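Local coordinates for protein cellulase (Bacillus sp. BG-CS10, PDB 5E09) that hydrolyses internal beta-1,4-glucosidic bonds of cellulose as a family 5 glycoside hydrolase and probably grips the polysaccharide with a family 46 carbohydrate-binding module, at residues Arg339-Glu344 with Gln362-Asn368; Ile249-Phe253 with Phe295-Leu300; Phe501-Val505 with Thr525-Asn529; Phe447-Phe453 with Gly493-Ile497. All coordinates share one frame; numbering follows the deposited sequence.

Interaction 1 (Arg339-Glu344 with Gln362-Asn368); sequences RSATAE and QLHLHGN
H366 and R339 stack flat on each other beside the antiparallel bridge that joins strand 342-343, an outer strand of its four-stranded sheet, to strand 359-364 in the X2 module. The centres of the guanidinium and the imidazole are 3.8 Å apart with their planes at 16°, and NH2 of R339 sits over the middle of the ring. The R339 chain turns at chi3 (64°), bringing the guanidinium over the ring, while its NE forms a salt bridge with E294 of helix 286-302, so the barrel and the module share this arginine. The imidazole is fixed in its own plane: ND1 of H366 gives a nearly straight bond of 2.8 Å to O of S340, 172° at the hydrogen. H366 occupies the type I' turn L365-N368, from which ND2 of N368 reaches O of R339 at 2.9 Å, approaching from above the carbonyl plane. T342 and H364 form the hydrogen-bonded pair, N of T342 to O of H364 at 2.8 Å and N of H364 to O of T342 at 2.7 Å. On their shared face, OG1 of T342 lies at the edge of the H364 ring, 3.3 Å from its CD2.

Interaction 2 (Ile249-Phe253 with Phe295-Leu300); sequences IIDTF and FLIHHL
F253 and L300 make the closest contact between helices 243-261 and 286-302, two outer helices of the eight-stranded TIM barrel of this family 5 cellulase. The axes of the two short segments approach to 10.3 Å, with their N-to-C directions 31° apart, so the helices run roughly alongside each other and meet through side chains alone.

Two of the contacts are of CH-pi type. CD2 of L300 stands 3.4 Å from the centroid of the F253 ring and 10° off its normal, which places the methyl squarely over the face. The opposite face of that ring is covered by CG2 of T252, from the same helix, so the phenyl is held between two methyl groups. At the more exposed side of the interface, CG1 of I250 lies over the H299 imidazole, 4.2 Å from its centroid and displaced toward the rim.

The remaining contacts are apolar and involve edges and branches. I249 points at the other helix, and its CD1 meets the edge of the F295 ring at CD2, 3.6 Å away; CD1 of I250 arrives near the same ring plane at CZ. F295 also meets F241 edge-to-face beyond the two segments. With CG of L296 anti to its backbone N and beside the carbonyl carbon (chi1 176°), CD1 is carried in between I249 and F253. Deeper in the barrel wall, F253 and L300 both rest on L269 of strand 267-272. CD1 of L296 lies 3.8 Å from CE2 of F253.

Interaction 3 (Phe501-Val505 with Thr525-Asn529); sequences FFNEV and TLSKN
Helix 499-502 and the turn after it pack on strand 521-529 of the carbohydrate-binding module's antiparallel sheet, a helix-on-sheet contact in which K528 makes both polar and apolar contacts and L526 adds to the apolar part. K528 buries the most surface here. Its chain runs extended from CG anti to the backbone N (chi1 167°) through chi3 and bends only at chi4 (-71°), which brings the ammonium round to the backbone of V505. NZ of K528 donates to O of V505 at 3.1 Å, tilted 25° from the carbonyl plane, and the same nitrogen forms a salt bridge with D507. The methylenes do separate work: CD of K528 lies 3.5 Å from CG2 of V505 and 4.0 Å from CD1 of F502, whose side chain slides past the lysine in the opposite direction. A methionine in place of K528 would probably leave O of V505 without this donor and deprive D507 of the lysine's charge. Two residues earlier on the strand, L526 points toward the 501-505 segment and crosses F502 at about a right angle, CD1 of L526 standing 3.8 Å from CE1 of F502. F501 touches that methyl more distantly and otherwise turns to A463 of strand 458-465. F502 and L526 both reach V533 of strand 532-536, whereas V505 rests on I510 of strand 509-516 and Y465 of strand 458-465, so the helix and its turn lie across several strands of one sheet.

Interaction 4 (Phe447-Phe453 with Gly493-Ile497); sequences FAIPAHF and GEIVI
I495 and F453 meet in the apolar centre of this antiparallel strand pair. CG of F453 is anti to its carbonyl carbon (chi1 -69°), and this turns the ring in toward the other strand, where CZ of F453 lies 3.8 Å from CG1 of I495. CB of A451 covers one face of the ring, while O of E494 lies in its plane at the edge. With an alanine in place of F453, a gap would probably open beside CG1 of I495 and CB of A451 would lose the ring's cover. Farther along the same face, CG1 of I497 approaches the edge of the F447 ring at CD2, 3.8 Å away, and CD1 of I449 crosses toward that same CG1.

Around this core the backbones pair. I449 and I495 exchange two bonds, each 2.9 Å between N and O, and N of A451 reaches O of G493, also at 2.9 Å. G493, with positive phi, forms a G1 beta bulge with E494 opposite V489. At the far end a water links N of F447 to O of I497. On the other face, the E494 carboxylate extends over A448, OE1 lying 3.5 Å from CB. Strand 447-452 is bordered by strand 436-443, strand 494-497 by strand 486-489, and V458 of strand 458-465 touches both F453 and I495.

Overall arrangement
From the N terminus, interaction 2 comes first, closing a 41-residue loop that carries strand 267-272 between two barrel helices. Interaction 1 follows in series with a 17-residue loop in the X2 module, and it touches interaction 2 directly: CD of R339 lies 3.5 Å from CG of H298, joining module to barrel. Interaction 4 then spans 39 residues of the C-terminal module, and interaction 3 closes the last loop, of 19. None of the four nests in or crosses another. Interactions 3 and 4 share a sheet and touch where CE2 of F502 meets CG2 of I497 at 3.5 Å; their nearest atoms are about 27 and 19 Å, respectively, from interaction 1.

Interaction 1 (Arg339-Glu344 with Gln362-Asn368)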
loop_
_atom_site.group_PDB
_atom_site.type_symbol
_atom_site.label_atom_id
_atom_site.label_comp_id
_atom_site.label_asym_id
_atom_site.label_seq_id
_atom_site.Cartn_x
_atom_site.Cartn_y
_atom_site.Cartn_z
ATOM N N ARG A 339 -10.794 16.776 -1.064
ATOM C CA ARG A 339 -10.357 16.301 -2.370
ATOM C C ARG A 339 -9.330 17.217 -3.033
ATOM O O ARG A 339 -9.386 18.439 -2.885
ATOM C CB ARG A 339 -11.568 16.128 -3.293
ATOM C CG ARG A 339 -12.588 15.126 -2.770
ATOM C CD ARG A 339 -13.289 14.394 -3.906
ATOM N NE ARG A 339 -12.360 13.582 -4.691
ATOM C CZ ARG A 339 -12.717 12.857 -5.745
ATOM N NH1 ARG A 339 -13.985 12.844 -6.143
ATOM N NH2 ARG A 339 -11.808 12.146 -6.404
ATOM N N SER A 340 -8.389 16.608 -3.752
ATOM C CA SER A 340 -7.426 17.333 -4.576
ATOM C C SER A 340 -7.756 17.138 -6.043
ATOM O O SER A 340 -8.234 16.073 -6.441
ATOM C CB SER A 340 -5.993 16.864 -4.309
ATOM O OG SER A 340 -5.595 17.162 -2.988
ATOM N N ALA A 341 -7.501 18.162 -6.848
ATOM C CA ALA A 341 -7.606 18.011 -8.286
ATOM C C ALA A 341 -6.465 17.124 -8.765
ATOM O O ALA A 341 -5.382 17.097 -8.169
ATOM C CB ALA A 341 -7.572 19.360 -8.983
ATOM N N THR A 342 -6.719 16.376 -9.829
ATOM C CA THR A 342 -5.686 15.559 -10.436
ATOM C C THR A 342 -5.727 15.826 -11.932
ATOM O O THR A 342 -6.431 16.730 -12.381
ATOM C CB THR A 342 -5.882 14.053 -10.134
ATOM O OG1 THR A 342 -7.121 13.602 -10.695
ATOM C CG2 THR A 342 -5.905 13.797 -8.633
ATOM N N ALA A 343 -4.969 15.055 -12.698
ATOM C CA ALA A 343 -5.028 15.129 -14.151
ATOM C C ALA A 343 -4.872 13.727 -14.734
ATOM O O ALA A 343 -4.521 12.792 -14.017
ATOM C CB ALA A 343 -3.957 16.063 -14.687
ATOM N N GLU A 344 -5.130 13.584 -16.032
ATOM C CA GLU A 344 -5.067 12.287 -16.698
ATOM C C GLU A 344 -3.677 11.660 -16.601
ATOM O O GLU A 344 -3.522 10.450 -16.748
ATOM C CB GLU A 344 -5.474 12.422 -18.166
ATOM C CG GLU A 344 -4.602 13.383 -18.956
ATOM C CD GLU A 344 -5.049 13.532 -20.399
ATOM O OE1 GLU A 344 -5.770 12.638 -20.897
ATOM O OE2 GLU A 344 -4.679 14.546 -21.034
ATOM N N GLN A 362 -5.954 16.947 -19.791
ATOM C CA GLN A 362 -7.240 16.810 -19.125
ATOM C C GLN A 362 -7.063 16.846 -17.609
ATOM O O GLN A 362 -6.386 16.000 -17.028
ATOM C CB GLN A 362 -7.936 15.516 -19.566
ATOM C CG GLN A 362 -9.281 15.261 -18.905
ATOM C CD GLN A 362 -10.338 16.270 -19.317
ATOM O OE1 GLN A 362 -10.968 16.902 -18.467
ATOM N NE2 GLN A 362 -10.542 16.423 -20.627
ATOM N N LEU A 363 -7.659 17.851 -16.981
ATOM C CA LEU A 363 -7.662 17.972 -15.534
ATOM C C LEU A 363 -8.875 17.252 -14.952
ATOM O O LEU A 363 -9.916 17.168 -15.599
ATOM C CB LEU A 363 -7.676 19.447 -15.124
ATOM C CG LEU A 363 -6.377 20.133 -14.699
ATOM C CD1 LEU A 363 -5.187 19.696 -15.552
ATOM C CD2 LEU A 363 -6.567 21.650 -14.759
ATOM N N HIS A 364 -8.727 16.717 -13.744
ATOM C CA HIS A 364 -9.861 16.220 -12.972
ATOM C C HIS A 364 -9.982 17.100 -11.747
ATOM O O HIS A 364 -9.301 16.873 -10.751
ATOM C CB HIS A 364 -9.683 14.759 -12.545
ATOM C CG HIS A 364 -9.294 13.839 -13.657
ATOM N ND1 HIS A 364 -9.964 13.799 -14.864
ATOM C CD2 HIS A 364 -8.317 12.907 -13.741
ATOM C CE1 HIS A 364 -9.406 12.894 -15.643
ATOM N NE2 HIS A 364 -8.404 12.335 -14.986
ATOM N N LEU A 365 -10.848 18.102 -11.823
ATOM C CA LEU A 365 -10.875 19.157 -10.817
ATOM C C LEU A 365 -11.421 18.680 -9.474
ATOM O O LEU A 365 -11.044 19.212 -8.427
ATOM C CB LEU A 365 -11.689 20.346 -11.333
ATOM C CG LEU A 365 -11.021 21.086 -12.495
ATOM C CD1 LEU A 365 -11.933 22.171 -13.039
ATOM C CD2 LEU A 365 -9.677 21.671 -12.067
ATOM N N HIS A 366 -12.296 17.677 -9.511
ATOM C CA HIS A 366 -12.897 17.118 -8.298
ATOM C C HIS A 366 -13.518 18.203 -7.414
ATOM O O HIS A 366 -13.359 18.186 -6.191
ATOM C CB HIS A 366 -11.857 16.324 -7.491
ATOM C CG HIS A 366 -11.317 15.123 -8.209
ATOM N ND1 HIS A 366 -10.021 14.679 -8.045
ATOM C CD2 HIS A 366 -11.902 14.269 -9.083
ATOM C CE1 HIS A 366 -9.830 13.605 -8.793
ATOM N NE2 HIS A 366 -10.954 13.336 -9.431
ATOM N N GLY A 367 -14.209 19.153 -8.038
ATOM C CA GLY A 367 -14.877 20.211 -7.301
ATOM C C GLY A 367 -13.987 21.391 -6.946
ATOM O O GLY A 367 -14.445 22.357 -6.339
ATOM N N ASN A 368 -12.713 21.316 -7.317
ATOM C CA ASN A 368 -11.787 22.415 -7.066
ATOM C C ASN A 368 -11.660 23.315 -8.281
ATOM O O ASN A 368 -12.263 23.054 -9.320
ATOM C CB ASN A 368 -10.409 21.886 -6.665
ATOM C CG ASN A 368 -10.428 21.161 -5.339
ATOM O OD1 ASN A 368 -11.179 21.526 -4.436
ATOM N ND2 ASN A 368 -9.603 20.120 -5.214
#

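Interaction 2 (Ile249-Phe253 with Phe295-Leu300)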
loop_
_atom_site.group_PDB
_atom_site.type_symbol
_atom_site.label_atom_id
_atom_site.label_comp_id
_atom_site.label_asym_id
_atom_site.label_seq_id
_atom_site.Cartn_x
_atom_site.Cartn_y
_atom_site.Cartn_z
ATOM N N ILE A 249 -13.075 -0.019 -4.951
ATOM C CA ILE A 249 -13.095 0.794 -3.730
ATOM C C ILE A 249 -14.531 1.107 -3.260
ATOM O O ILE A 249 -14.904 0.876 -2.084
ATOM C CB ILE A 249 -12.329 2.109 -3.938
ATOM C CG1 ILE A 249 -10.838 1.812 -4.138
ATOM C CG2 ILE A 249 -12.560 3.055 -2.767
ATOM C CD1 ILE A 249 -10.027 2.994 -4.607
ATOM N N ILE A 250 -15.334 1.616 -4.190
ATOM C CA ILE A 250 -16.704 2.017 -3.882
ATOM C C ILE A 250 -17.535 0.861 -3.327
ATOM O O ILE A 250 -18.161 1.001 -2.278
ATOM C CB ILE A 250 -17.399 2.607 -5.125
ATOM C CG1 ILE A 250 -16.842 4.000 -5.421
ATOM C CG2 ILE A 250 -18.906 2.681 -4.923
ATOM C CD1 ILE A 250 -17.477 4.661 -6.610
ATOM N N ASP A 251 -17.531 -0.274 -4.021
ATOM C CA ASP A 251 -18.277 -1.449 -3.579
ATOM C C ASP A 251 -17.791 -1.937 -2.215
ATOM O O ASP A 251 -18.598 -2.132 -1.277
ATOM C CB ASP A 251 -18.162 -2.584 -4.606
ATOM C CG ASP A 251 -18.779 -2.226 -5.954
ATOM O OD1 ASP A 251 -19.552 -1.245 -6.024
ATOM O OD2 ASP A 251 -18.501 -2.935 -6.946
ATOM N N THR A 252 -16.473 -2.123 -2.106
ATOM C CA THR A 252 -15.886 -2.628 -0.869
ATOM C C THR A 252 -16.351 -1.823 0.334
ATOM O O THR A 252 -16.920 -2.367 1.300
ATOM C CB THR A 252 -14.346 -2.604 -0.911
ATOM O OG1 THR A 252 -13.878 -3.440 -1.978
ATOM C CG2 THR A 252 -13.773 -3.097 0.409
ATOM N N PHE A 253 -16.145 -0.516 0.281
ATOM C CA PHE A 253 -16.418 0.252 1.482
ATOM C C PHE A 253 -17.892 0.625 1.615
ATOM O O PHE A 253 -18.344 0.986 2.697
ATOM C CB PHE A 253 -15.488 1.455 1.530
ATOM C CG PHE A 253 -14.063 1.061 1.816
ATOM C CD1 PHE A 253 -13.690 0.676 3.092
ATOM C CD2 PHE A 253 -13.125 0.996 0.801
ATOM C CE1 PHE A 253 -12.395 0.275 3.368
ATOM C CE2 PHE A 253 -11.823 0.600 1.064
ATOM C CZ PHE A 253 -11.455 0.238 2.353
ATOM N N PHE A 295 -8.473 9.192 -4.335
ATOM C CA PHE A 295 -9.797 8.594 -4.458
ATOM C C PHE A 295 -10.179 7.782 -3.207
ATOM O O PHE A 295 -11.234 8.002 -2.580
ATOM C CB PHE A 295 -9.829 7.716 -5.706
ATOM C CG PHE A 295 -11.196 7.256 -6.098
ATOM C CD1 PHE A 295 -12.010 8.051 -6.887
ATOM C CD2 PHE A 295 -11.660 6.015 -5.701
ATOM C CE1 PHE A 295 -13.275 7.619 -7.261
ATOM C CE2 PHE A 295 -12.917 5.576 -6.071
ATOM C CZ PHE A 295 -13.727 6.377 -6.853
ATOM N N LEU A 296 -9.296 6.856 -2.841
ATOM C CA LEU A 296 -9.506 5.993 -1.682
ATOM C C LEU A 296 -9.815 6.779 -0.409
ATOM O O LEU A 296 -10.812 6.509 0.275
ATOM C CB LEU A 296 -8.278 5.109 -1.444
ATOM C CG LEU A 296 -8.331 4.228 -0.191
ATOM C CD1 LEU A 296 -9.530 3.287 -0.241
ATOM C CD2 LEU A 296 -7.036 3.445 -0.004
ATOM N N ILE A 297 -8.961 7.746 -0.081
ATOM C CA ILE A 297 -9.150 8.461 1.175
ATOM C C ILE A 297 -10.406 9.344 1.121
ATOM O O ILE A 297 -11.099 9.496 2.135
ATOM C CB ILE A 297 -7.906 9.284 1.543
ATOM C CG1 ILE A 297 -6.754 8.327 1.855
ATOM C CG2 ILE A 297 -8.179 10.165 2.758
ATOM C CD1 ILE A 297 -5.420 9.000 2.070
ATOM N N HIS A 298 -10.730 9.884 -0.055
ATOM C CA HIS A 298 -12.008 10.580 -0.198
ATOM C C HIS A 298 -13.169 9.677 0.215
ATOM O O HIS A 298 -14.020 10.067 1.032
ATOM C CB HIS A 298 -12.229 11.063 -1.629
ATOM C CG HIS A 298 -13.628 11.532 -1.896
ATOM N ND1 HIS A 298 -14.281 12.427 -1.077
ATOM C CD2 HIS A 298 -14.494 11.233 -2.895
ATOM C CE1 HIS A 298 -15.490 12.659 -1.557
ATOM N NE2 HIS A 298 -15.645 11.947 -2.660
ATOM N N HIS A 299 -13.209 8.464 -0.330
ATOM C CA HIS A 299 -14.373 7.619 -0.061
ATOM C C HIS A 299 -14.385 7.048 1.370
ATOM O O HIS A 299 -15.465 6.843 1.964
ATOM C CB HIS A 299 -14.464 6.520 -1.113
ATOM C CG HIS A 299 -15.004 7.008 -2.422
ATOM N ND1 HIS A 299 -16.342 7.278 -2.618
ATOM C CD2 HIS A 299 -14.382 7.320 -3.583
ATOM C CE1 HIS A 299 -16.525 7.717 -3.851
ATOM N NE2 HIS A 299 -15.354 7.751 -4.460
ATOM N N LEU A 300 -13.198 6.845 1.941
ATOM C CA LEU A 300 -13.096 6.459 3.350
ATOM C C LEU A 300 -13.663 7.554 4.240
ATOM O O LEU A 300 -14.395 7.277 5.198
ATOM C CB LEU A 300 -11.649 6.168 3.754
ATOM C CG LEU A 300 -10.946 4.986 3.083
ATOM C CD1 LEU A 300 -9.517 4.846 3.596
ATOM C CD2 LEU A 300 -11.734 3.693 3.278
#

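Interaction 3 (Phe501-Val505 with Thr525-Asn529)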
loop_
_atom_site.group_PDB
_atom_site.type_symbol
_atom_site.label_atom_id
_atom_site.label_comp_id
_atom_site.label_asym_id
_atom_site.label_seq_id
_atom_site.Cartn_x
_atom_site.Cartn_y
_atom_site.Cartn_z
ATOM N N PHE A 501 10.675 -15.299 -14.536
ATOM C CA PHE A 501 10.019 -15.303 -15.841
ATOM C C PHE A 501 10.462 -16.511 -16.659
ATOM O O PHE A 501 9.634 -17.227 -17.225
ATOM C CB PHE A 501 10.313 -14.017 -16.615
ATOM C CG PHE A 501 9.801 -14.028 -18.038
ATOM C CD1 PHE A 501 8.479 -13.714 -18.319
ATOM C CD2 PHE A 501 10.646 -14.342 -19.093
ATOM C CE1 PHE A 501 8.007 -13.717 -19.620
ATOM C CE2 PHE A 501 10.179 -14.345 -20.402
ATOM C CZ PHE A 501 8.856 -14.035 -20.664
ATOM N N PHE A 502 11.767 -16.743 -16.714
ATOM C CA PHE A 502 12.292 -17.808 -17.561
ATOM C C PHE A 502 11.959 -19.214 -17.052
ATOM O O PHE A 502 11.812 -20.137 -17.851
ATOM C CB PHE A 502 13.804 -17.657 -17.728
ATOM C CG PHE A 502 14.195 -16.518 -18.615
ATOM C CD1 PHE A 502 13.772 -16.475 -19.933
ATOM C CD2 PHE A 502 14.989 -15.490 -18.136
ATOM C CE1 PHE A 502 14.131 -15.421 -20.756
ATOM C CE2 PHE A 502 15.356 -14.444 -18.953
ATOM C CZ PHE A 502 14.927 -14.409 -20.265
ATOM N N ASN A 503 11.819 -19.371 -15.737
ATOM C CA ASN A 503 11.449 -20.664 -15.159
ATOM C C ASN A 503 10.073 -21.142 -15.617
ATOM O O ASN A 503 9.719 -22.299 -15.409
ATOM C CB ASN A 503 11.467 -20.611 -13.625
ATOM C CG ASN A 503 12.868 -20.473 -13.053
ATOM O OD1 ASN A 503 13.863 -20.796 -13.706
ATOM N ND2 ASN A 503 12.951 -19.982 -11.822
ATOM N N GLU A 504 9.288 -20.256 -16.225
ATOM C CA GLU A 504 7.938 -20.628 -16.633
ATOM C C GLU A 504 7.683 -20.370 -18.113
ATOM O O GLU A 504 6.561 -20.085 -18.517
ATOM C CB GLU A 504 6.899 -19.895 -15.772
ATOM C CG GLU A 504 7.010 -20.245 -14.287
ATOM C CD GLU A 504 5.922 -19.621 -13.428
ATOM O OE1 GLU A 504 4.736 -19.669 -13.826
ATOM O OE2 GLU A 504 6.256 -19.083 -12.347
ATOM N N VAL A 505 8.729 -20.478 -18.922
ATOM C CA VAL A 505 8.557 -20.428 -20.368
ATOM C C VAL A 505 9.233 -21.620 -21.043
ATOM O O VAL A 505 10.324 -22.041 -20.653
ATOM C CB VAL A 505 9.101 -19.105 -20.984
ATOM C CG1 VAL A 505 8.325 -17.906 -20.460
ATOM C CG2 VAL A 505 10.568 -18.931 -20.696
ATOM N N THR A 525 12.665 -9.674 -29.318
ATOM C CA THR A 525 12.483 -11.117 -29.445
ATOM C C THR A 525 13.519 -11.900 -28.648
ATOM O O THR A 525 14.709 -11.626 -28.728
ATOM C CB THR A 525 12.535 -11.560 -30.930
ATOM O OG1 THR A 525 11.548 -10.837 -31.675
ATOM C CG2 THR A 525 12.259 -13.055 -31.062
ATOM N N LEU A 526 13.054 -12.865 -27.863
ATOM C CA LEU A 526 13.945 -13.763 -27.137
ATOM C C LEU A 526 13.940 -15.148 -27.775
ATOM O O LEU A 526 12.910 -15.628 -28.230
ATOM C CB LEU A 526 13.540 -13.874 -25.664
ATOM C CG LEU A 526 13.396 -12.592 -24.838
ATOM C CD1 LEU A 526 13.046 -12.927 -23.393
ATOM C CD2 LEU A 526 14.661 -11.755 -24.906
ATOM N N SER A 527 15.102 -15.778 -27.822
ATOM C CA SER A 527 15.193 -17.194 -28.130
ATOM C C SER A 527 15.766 -17.876 -26.904
ATOM O O SER A 527 16.914 -17.634 -26.530
ATOM C CB SER A 527 16.060 -17.447 -29.365
ATOM O OG SER A 527 15.444 -16.928 -30.529
ATOM N N LYS A 528 14.948 -18.696 -26.258
ATOM C CA LYS A 528 15.370 -19.426 -25.069
ATOM C C LYS A 528 15.622 -20.896 -25.375
ATOM O O LYS A 528 14.776 -21.580 -25.954
ATOM C CB LYS A 528 14.334 -19.319 -23.948
ATOM C CG LYS A 528 14.596 -20.325 -22.829
ATOM C CD LYS A 528 13.710 -20.115 -21.625
ATOM C CE LYS A 528 13.919 -21.203 -20.574
ATOM N NZ LYS A 528 13.368 -22.524 -20.992
ATOM N N ASN A 529 16.794 -21.369 -24.973
ATOM C CA ASN A 529 17.129 -22.780 -25.046
ATOM C C ASN A 529 17.935 -23.184 -23.817
ATOM O O ASN A 529 19.044 -22.679 -23.589
ATOM C CB ASN A 529 17.895 -23.083 -26.327
ATOM C CG ASN A 529 17.875 -24.548 -26.673
ATOM O OD1 ASN A 529 18.873 -25.238 -26.528
ATOM N ND2 ASN A 529 16.721 -25.039 -27.101
#

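Interaction 4 (Phe447-Phe453 with Gly493-Ile497)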
loop_
_atom_site.group_PDB
_atom_site.type_symbol
_atom_site.label_atom_id
_atom_site.label_comp_id
_atom_site.label_asym_id
_atom_site.label_seq_id
_atom_site.Cartn_x
_atom_site.Cartn_y
_atom_site.Cartn_z
ATOM N N PHE A 447 20.005 -12.151 -17.108
ATOM C CA PHE A 447 19.620 -11.575 -18.388
ATOM C C PHE A 447 19.134 -10.127 -18.285
ATOM O O PHE A 447 18.212 -9.809 -17.532
ATOM C CB PHE A 447 18.545 -12.434 -19.055
ATOM C CG PHE A 447 18.358 -12.128 -20.510
ATOM C CD1 PHE A 447 19.155 -12.737 -21.465
ATOM C CD2 PHE A 447 17.398 -11.215 -20.923
ATOM C CE1 PHE A 447 18.996 -12.447 -22.812
ATOM C CE2 PHE A 447 17.230 -10.922 -22.262
ATOM C CZ PHE A 447 18.027 -11.539 -23.209
ATOM N N ALA A 448 19.767 -9.258 -19.060
ATOM C CA ALA A 448 19.351 -7.869 -19.144
ATOM C C ALA A 448 19.512 -7.333 -20.564
ATOM O O ALA A 448 20.570 -7.465 -21.172
ATOM C CB ALA A 448 20.144 -7.015 -18.163
ATOM N N ILE A 449 18.447 -6.735 -21.081
ATOM C CA ILE A 449 18.463 -6.060 -22.369
ATOM C C ILE A 449 19.012 -4.651 -22.241
ATOM O O ILE A 449 18.435 -3.832 -21.533
ATOM C CB ILE A 449 17.052 -5.979 -22.961
ATOM C CG1 ILE A 449 16.416 -7.370 -22.997
ATOM C CG2 ILE A 449 17.087 -5.322 -24.338
ATOM C CD1 ILE A 449 14.909 -7.353 -23.129
ATOM N N PRO A 450 20.134 -4.361 -22.914
ATOM C CA PRO A 450 20.626 -2.979 -22.937
ATOM C C PRO A 450 19.558 -2.053 -23.505
ATOM O O PRO A 450 18.964 -2.349 -24.542
ATOM C CB PRO A 450 21.854 -3.052 -23.847
ATOM C CG PRO A 450 22.305 -4.477 -23.760
ATOM C CD PRO A 450 21.041 -5.286 -23.619
ATOM N N ALA A 451 19.299 -0.952 -22.814
ATOM C CA ALA A 451 18.168 -0.104 -23.157
ATOM C C ALA A 451 18.549 1.361 -23.252
ATOM O O ALA A 451 19.244 1.894 -22.388
ATOM C CB ALA A 451 17.058 -0.284 -22.136
ATOM N N HIS A 452 18.092 2.007 -24.317
ATOM C CA HIS A 452 18.172 3.451 -24.427
ATOM C C HIS A 452 16.780 3.999 -24.167
ATOM O O HIS A 452 15.943 4.047 -25.071
ATOM C CB HIS A 452 18.688 3.876 -25.802
ATOM C CG HIS A 452 20.063 3.372 -26.113
ATOM N ND1 HIS A 452 21.199 3.905 -25.539
ATOM C CD2 HIS A 452 20.486 2.389 -26.942
ATOM C CE1 HIS A 452 22.261 3.268 -25.999
ATOM N NE2 HIS A 452 21.856 2.343 -26.851
ATOM N N PHE A 453 16.528 4.383 -22.921
ATOM C CA PHE A 453 15.197 4.798 -22.501
ATOM C C PHE A 453 14.805 6.142 -23.109
ATOM O O PHE A 453 13.616 6.410 -23.333
ATOM C CB PHE A 453 15.114 4.862 -20.971
ATOM C CG PHE A 453 15.192 3.510 -20.303
ATOM C CD1 PHE A 453 14.121 2.631 -20.361
ATOM C CD2 PHE A 453 16.332 3.121 -19.621
ATOM C CE1 PHE A 453 14.185 1.392 -19.755
ATOM C CE2 PHE A 453 16.406 1.880 -19.009
ATOM C CZ PHE A 453 15.332 1.014 -19.078
ATOM N N GLY A 493 20.798 1.708 -17.416
ATOM C CA GLY A 493 20.367 1.654 -18.802
ATOM C C GLY A 493 20.060 0.254 -19.298
ATOM O O GLY A 493 20.583 -0.167 -20.333
ATOM N N GLU A 494 19.220 -0.478 -18.568
ATOM C CA GLU A 494 18.888 -1.839 -18.988
ATOM C C GLU A 494 17.518 -2.281 -18.493
ATOM O O GLU A 494 16.967 -1.686 -17.582
ATOM C CB GLU A 494 19.954 -2.822 -18.495
ATOM C CG GLU A 494 20.063 -2.889 -16.974
ATOM C CD GLU A 494 21.188 -3.791 -16.492
ATOM O OE1 GLU A 494 22.042 -4.192 -17.315
ATOM O OE2 GLU A 494 21.215 -4.101 -15.281
ATOM N N ILE A 495 16.972 -3.319 -19.114
ATOM C CA ILE A 495 15.771 -3.970 -18.611
ATOM C C ILE A 495 16.095 -5.413 -18.252
ATOM O O ILE A 495 16.436 -6.215 -19.117
ATOM C CB ILE A 495 14.615 -3.950 -19.629
ATOM C CG1 ILE A 495 14.229 -2.511 -19.979
ATOM C CG2 ILE A 495 13.415 -4.690 -19.064
ATOM C CD1 ILE A 495 13.183 -2.411 -21.073
ATOM N N VAL A 496 15.995 -5.738 -16.971
ATOM C CA VAL A 496 16.273 -7.088 -16.498
ATOM C C VAL A 496 15.087 -8.010 -16.762
ATOM O O VAL A 496 13.944 -7.634 -16.523
ATOM C CB VAL A 496 16.595 -7.095 -14.984
ATOM C CG1 VAL A 496 16.755 -8.520 -14.469
ATOM C CG2 VAL A 496 17.842 -6.273 -14.701
ATOM N N ILE A 497 15.358 -9.204 -17.277
ATOM C CA ILE A 497 14.343 -10.251 -17.340
ATOM C C ILE A 497 14.713 -11.330 -16.321
ATOM O O ILE A 497 15.789 -11.927 -16.402
ATOM C CB ILE A 497 14.225 -10.858 -18.743
ATOM C CG1 ILE A 497 14.103 -9.753 -19.795
ATOM C CG2 ILE A 497 13.018 -11.779 -18.816
ATOM C CD1 ILE A 497 12.787 -8.985 -19.724
HETATM O O HOH W 1 17.747 -13.109 -15.239
#